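Local coordinates for protein putative Nitroreductase (Desulfovibrio desulfuricans subsp. desulfuricans str. G20, PDB 3E39) that binds flavin mononucleotide and probably works as an FMN-dependent oxidoreductase of the nitroreductase type, at residues I64-H68 and T131-L136; A78-I82 and A147-G152. All coordinates share one frame; numbering follows the deposited sequence.

Contact 1. Residues I64-H68 and T131-L136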
loop_
_atom_site.group_PDB
_atom_site.type_symbol
_atom_site.label_atom_id
_atom_site.label_comp_id
_atom_site.label_asym_id
_atom_site.label_seq_id
_atom_site.Cartn_x
_atom_site.Cartn_y
_atom_site.Cartn_z
ATOM N N ILE A 64 -14.239 -19.215 -13.889
ATOM C CA ILE A 64 -15.180 -18.608 -12.961
ATOM C C ILE A 64 -14.828 -17.139 -12.775
ATOM O O ILE A 64 -15.697 -16.288 -12.863
ATOM C CB ILE A 64 -15.252 -19.320 -11.605
ATOM C CG1 ILE A 64 -15.709 -20.788 -11.801
ATOM C CG2 ILE A 64 -16.197 -18.546 -10.660
ATOM C CD1 ILE A 64 -15.722 -21.607 -10.523
ATOM N N LEU A 65 -13.558 -16.844 -12.499
ATOM C CA LEU A 65 -13.104 -15.456 -12.375
ATOM C C LEU A 65 -13.453 -14.619 -13.597
ATOM O O LEU A 65 -13.998 -13.513 -13.474
ATOM C CB LEU A 65 -11.582 -15.396 -12.121
ATOM C CG LEU A 65 -11.100 -15.940 -10.769
ATOM C CD1 LEU A 65 -9.569 -15.948 -10.724
ATOM C CD2 LEU A 65 -11.665 -15.106 -9.622
ATOM N N ALA A 66 -13.190 -15.174 -14.774
ATOM C CA ALA A 66 -13.411 -14.466 -16.045
ATOM C C ALA A 66 -14.873 -14.148 -16.281
ATOM O O ALA A 66 -15.197 -13.126 -16.882
ATOM C CB ALA A 66 -12.837 -15.251 -17.224
ATOM N N ALA A 67 -15.764 -15.016 -15.826
ATOM C CA ALA A 67 -17.206 -14.773 -16.002
ATOM C C ALA A 67 -17.767 -13.689 -15.079
ATOM O O ALA A 67 -18.929 -13.328 -15.221
ATOM C CB ALA A 67 -18.009 -16.070 -15.800
ATOM N N HIS A 68 -16.973 -13.194 -14.127
ATOM C CA HIS A 68 -17.451 -12.210 -13.158
ATOM C C HIS A 68 -16.646 -10.912 -13.180
ATOM O O HIS A 68 -16.580 -10.192 -12.170
ATOM C CB HIS A 68 -17.461 -12.810 -11.744
ATOM C CG HIS A 68 -18.446 -13.933 -11.564
ATOM N ND1 HIS A 68 -19.755 -13.728 -11.179
ATOM C CD2 HIS A 68 -18.294 -15.272 -11.686
ATOM C CE1 HIS A 68 -20.374 -14.894 -11.108
ATOM N NE2 HIS A 68 -19.515 -15.847 -11.427
ATOM N N THR A 131 -21.623 -12.745 -5.708
ATOM C CA THR A 131 -21.871 -13.885 -6.586
ATOM C C THR A 131 -20.583 -14.651 -6.834
ATOM O O THR A 131 -20.574 -15.883 -6.819
ATOM C CB THR A 131 -22.528 -13.424 -7.908
ATOM O OG1 THR A 131 -21.716 -12.446 -8.571
ATOM C CG2 THR A 131 -23.899 -12.812 -7.618
ATOM N N LEU A 132 -19.476 -13.942 -7.023
ATOM C CA LEU A 132 -18.209 -14.622 -7.267
ATOM C C LEU A 132 -17.699 -15.500 -6.109
ATOM O O LEU A 132 -17.271 -16.621 -6.342
ATOM C CB LEU A 132 -17.136 -13.596 -7.694
ATOM C CG LEU A 132 -15.700 -14.083 -7.939
ATOM C CD1 LEU A 132 -15.618 -15.173 -9.025
ATOM C CD2 LEU A 132 -14.842 -12.866 -8.285
ATOM N N LEU A 133 -17.741 -15.015 -4.871
ATOM C CA LEU A 133 -17.193 -15.791 -3.758
ATOM C C LEU A 133 -17.878 -17.146 -3.579
ATOM O O LEU A 133 -17.192 -18.174 -3.517
ATOM C CB LEU A 133 -17.142 -14.959 -2.465
ATOM C CG LEU A 133 -15.788 -14.257 -2.228
ATOM C CD1 LEU A 133 -15.383 -13.328 -3.412
ATOM C CD2 LEU A 133 -15.748 -13.497 -0.877
ATOM N N PRO A 134 -19.215 -17.157 -3.488
ATOM C CA PRO A 134 -19.894 -18.464 -3.396
ATOM C C PRO A 134 -19.534 -19.404 -4.579
ATOM O O PRO A 134 -19.400 -20.626 -4.362
ATOM C CB PRO A 134 -21.379 -18.083 -3.417
ATOM C CG PRO A 134 -21.426 -16.714 -2.875
ATOM C CD PRO A 134 -20.173 -16.043 -3.386
ATOM N N ALA A 135 -19.313 -18.846 -5.782
ATOM C CA ALA A 135 -18.937 -19.645 -6.959
ATOM C C ALA A 135 -17.559 -20.299 -6.790
ATOM O O ALA A 135 -17.256 -21.311 -7.437
ATOM C CB ALA A 135 -18.987 -18.806 -8.248
ATOM N N LEU A 136 -16.717 -19.706 -5.930
ATOM C CA LEU A 136 -15.376 -20.197 -5.636
ATOM C C LEU A 136 -15.353 -20.977 -4.320
ATOM O O LEU A 136 -14.286 -21.259 -3.769
ATOM C CB LEU A 136 -14.406 -18.998 -5.547
ATOM C CG LEU A 136 -14.130 -18.188 -6.823
ATOM C CD1 LEU A 136 -13.312 -16.913 -6.465
ATOM C CD2 LEU A 136 -13.439 -19.094 -7.849
HETATM O O HOH W 1 -21.010 -11.404 -11.152
#
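The imidazole of His68 lies flat over the backbone of Leu132 in a CH-pi contact: Leu132 CA stands 4.3 Å from the ring centroid and only 6° off the ring normal. In Leu132, chi1 of 177° and chi2 of 58° together bring CD1 to the ring, 3.8 Å from His68 CD2. A flat, polar-rimmed ring suits this half-open place, since its face packs on carbon while its edge can meet water.

The polar part runs through that water. It lies in the plane of the ring, 2.6 Å from His68 ND1 and 2.9 Å from Thr131 OG1, and so joins two groups that do not bond directly.

The rest of the contact is aliphatic, with Leu65, Leu132 and Leu136 buried. The CG2 branch of Ile64 fits among Leu132, Leu136 and Ala135 and lies 3.7 Å from Ala135 CB; the small alanine lets the branched side chain come close. Leu65 adds its CD2, 4.0 Å from Leu136 CD1.

Gln128 hydrogen-bonds to His68 O through its side-chain amide and to Thr131 OG1 through its backbone carbonyl. Helices 61-66 and 129-135 meet against the sheet, with Leu65 and Leu136 both resting on Leu83 of strand 80-87.

Contact 2. Residues A78-I82 and A147-G152; sequences AKVII and AAIAAG
Ile81 and Ala150 form a non-hydrogen-bonded antiparallel pair with side chains on one face of the sheet. In Ile81, chi1 of -67° sets CG1 beside the backbone N and leaves CG2 anti to it; CG2 reaches along the neighbouring strand to Ala148 CB at 4.1 Å, while CG1 lies over Ala150. Ala78, just before the strand, adds its CB, 3.9 Å from Ala150 CB; small methyls on strand 143-152 let the larger isoleucine lie close.

The opposite face carries Val80 beside Ala151, with Val80 CG1 3.9 Å from Ala151 CB, and then the pair Ile82 and Ile149. Branched residues suit both strand geometry and the apolar helical layer beyond: Val80 and Ile82 meet helix 28-39, Ile149 helix 94-114.

Between the faces, Ile82 and Ile149 exchange two backbone bonds, the one from Ile82 N to Ile149 O being 2.8 Å long. Ala151 N donates a hydrogen bond to Val80 O, and Ala151 O accepts twice, from Lys79 N at 2.9 Å and from Val80 N at 3.2 Å, the latter tilted 30° from the carbonyl plane.

Lys79 and Val80 facing Ala151 together make a classic beta bulge, here at the start of a central strand in the antiparallel sheet of the FMN-binding nitroreductase fold.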
loop_
_atom_site.group_PDB
_atom_site.type_symbol
_atom_site.label_atom_id
_atom_site.label_comp_id
_atom_site.label_asym_id
_atom_site.label_seq_id
_atom_site.Cartn_x
_atom_site.Cartn_y
_atom_site.Cartn_z
ATOM N N ALA A 78 -3.335 -14.053 -17.984
ATOM C CA ALA A 78 -2.405 -14.143 -16.862
ATOM C C ALA A 78 -1.959 -15.576 -16.629
ATOM O O ALA A 78 -2.667 -16.513 -16.995
ATOM C CB ALA A 78 -3.064 -13.599 -15.602
ATOM N N LYS A 79 -0.770 -15.749 -16.073
ATOM C CA LYS A 79 -0.284 -17.090 -15.724
ATOM C C LYS A 79 -0.615 -17.434 -14.294
ATOM O O LYS A 79 -0.790 -18.619 -13.955
ATOM C CB LYS A 79 1.224 -17.240 -15.978
ATOM C CG LYS A 79 1.618 -16.940 -17.422
ATOM C CD LYS A 79 0.719 -17.636 -18.453
ATOM C CE LYS A 79 0.801 -16.950 -19.788
ATOM N NZ LYS A 79 -0.223 -17.429 -20.758
ATOM N N VAL A 80 -0.694 -16.408 -13.447
ATOM C CA VAL A 80 -1.127 -16.615 -12.071
ATOM C C VAL A 80 -1.955 -15.402 -11.628
ATOM O O VAL A 80 -1.693 -14.271 -12.034
ATOM C CB VAL A 80 0.071 -16.857 -11.108
ATOM C CG1 VAL A 80 0.992 -15.646 -11.051
ATOM C CG2 VAL A 80 -0.425 -17.270 -9.681
ATOM N N ILE A 81 -2.979 -15.674 -10.829
ATOM C CA ILE A 81 -3.822 -14.662 -10.218
ATOM C C ILE A 81 -3.777 -14.901 -8.693
ATOM O O ILE A 81 -3.916 -16.051 -8.231
ATOM C CB ILE A 81 -5.265 -14.735 -10.744
ATOM C CG1 ILE A 81 -5.276 -14.349 -12.240
ATOM C CG2 ILE A 81 -6.182 -13.766 -9.986
ATOM C CD1 ILE A 81 -6.557 -14.622 -12.964
ATOM N N ILE A 82 -3.524 -13.846 -7.924
ATOM C CA ILE A 82 -3.548 -13.931 -6.473
ATOM C C ILE A 82 -4.778 -13.130 -5.998
ATOM O O ILE A 82 -4.884 -11.916 -6.220
ATOM C CB ILE A 82 -2.237 -13.411 -5.795
ATOM C CG1 ILE A 82 -1.025 -14.271 -6.188
ATOM C CG2 ILE A 82 -2.375 -13.408 -4.224
ATOM C CD1 ILE A 82 0.320 -13.672 -5.752
ATOM N N ALA A 147 -9.047 -7.496 -3.722
ATOM C CA ALA A 147 -8.385 -7.294 -5.016
ATOM C C ALA A 147 -7.968 -8.604 -5.622
ATOM O O ALA A 147 -7.875 -9.596 -4.910
ATOM C CB ALA A 147 -7.095 -6.457 -4.787
ATOM N N ALA A 148 -7.705 -8.603 -6.931
ATOM C CA ALA A 148 -7.074 -9.740 -7.602
ATOM C C ALA A 148 -5.831 -9.171 -8.272
ATOM O O ALA A 148 -5.903 -8.117 -8.846
ATOM C CB ALA A 148 -7.988 -10.362 -8.666
ATOM N N ILE A 149 -4.702 -9.857 -8.196
ATOM C CA ILE A 149 -3.497 -9.432 -8.885
ATOM C C ILE A 149 -3.271 -10.466 -9.963
ATOM O O ILE A 149 -3.127 -11.664 -9.650
ATOM C CB ILE A 149 -2.240 -9.417 -8.012
ATOM C CG1 ILE A 149 -2.448 -8.558 -6.783
ATOM C CG2 ILE A 149 -1.041 -8.859 -8.811
ATOM C CD1 ILE A 149 -1.229 -8.455 -5.933
ATOM N N ALA A 150 -3.292 -10.009 -11.213
ATOM C CA ALA A 150 -3.017 -10.854 -12.370
ATOM C C ALA A 150 -1.555 -10.658 -12.692
ATOM O O ALA A 150 -1.088 -9.517 -12.669
ATOM C CB ALA A 150 -3.889 -10.425 -13.583
ATOM N N ALA A 151 -0.841 -11.736 -13.003
ATOM C CA ALA A 151 0.592 -11.660 -13.248
ATOM C C ALA A 151 1.117 -12.639 -14.300
ATOM O O ALA A 151 0.504 -13.654 -14.599
ATOM C CB ALA A 151 1.381 -11.856 -11.910
ATOM N N GLY A 152 2.296 -12.324 -14.813
ATOM C CA GLY A 152 2.993 -13.174 -15.787
ATOM C C GLY A 152 4.272 -12.496 -16.238
ATOM O O GLY A 152 4.601 -11.393 -15.780
#

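Contact 1 and contact 2 have centres 15 Å apart, yet they touch: Leu65 CD1 packs against Ile81 CD1 at 4.0 Å. Along the chain their segments alternate, in the order 64-68, 78-82, 131-136, 147-152, and helix 129-135 is followed directly by strand 143-152. Contact 2 pairs the two inner strands of the four-stranded sheet, whereas contact 1 brings together two short helices toward the outside of the chain, about 18 Å from its centre. The FMN is about 7 Å from the side chain of Ala147 in contact 2 and about 11 Å from that of Leu132 in contact 1. Strand 80-87 underlies both contacts and so ties the outer helical packing to the sheet pairing near the flavin.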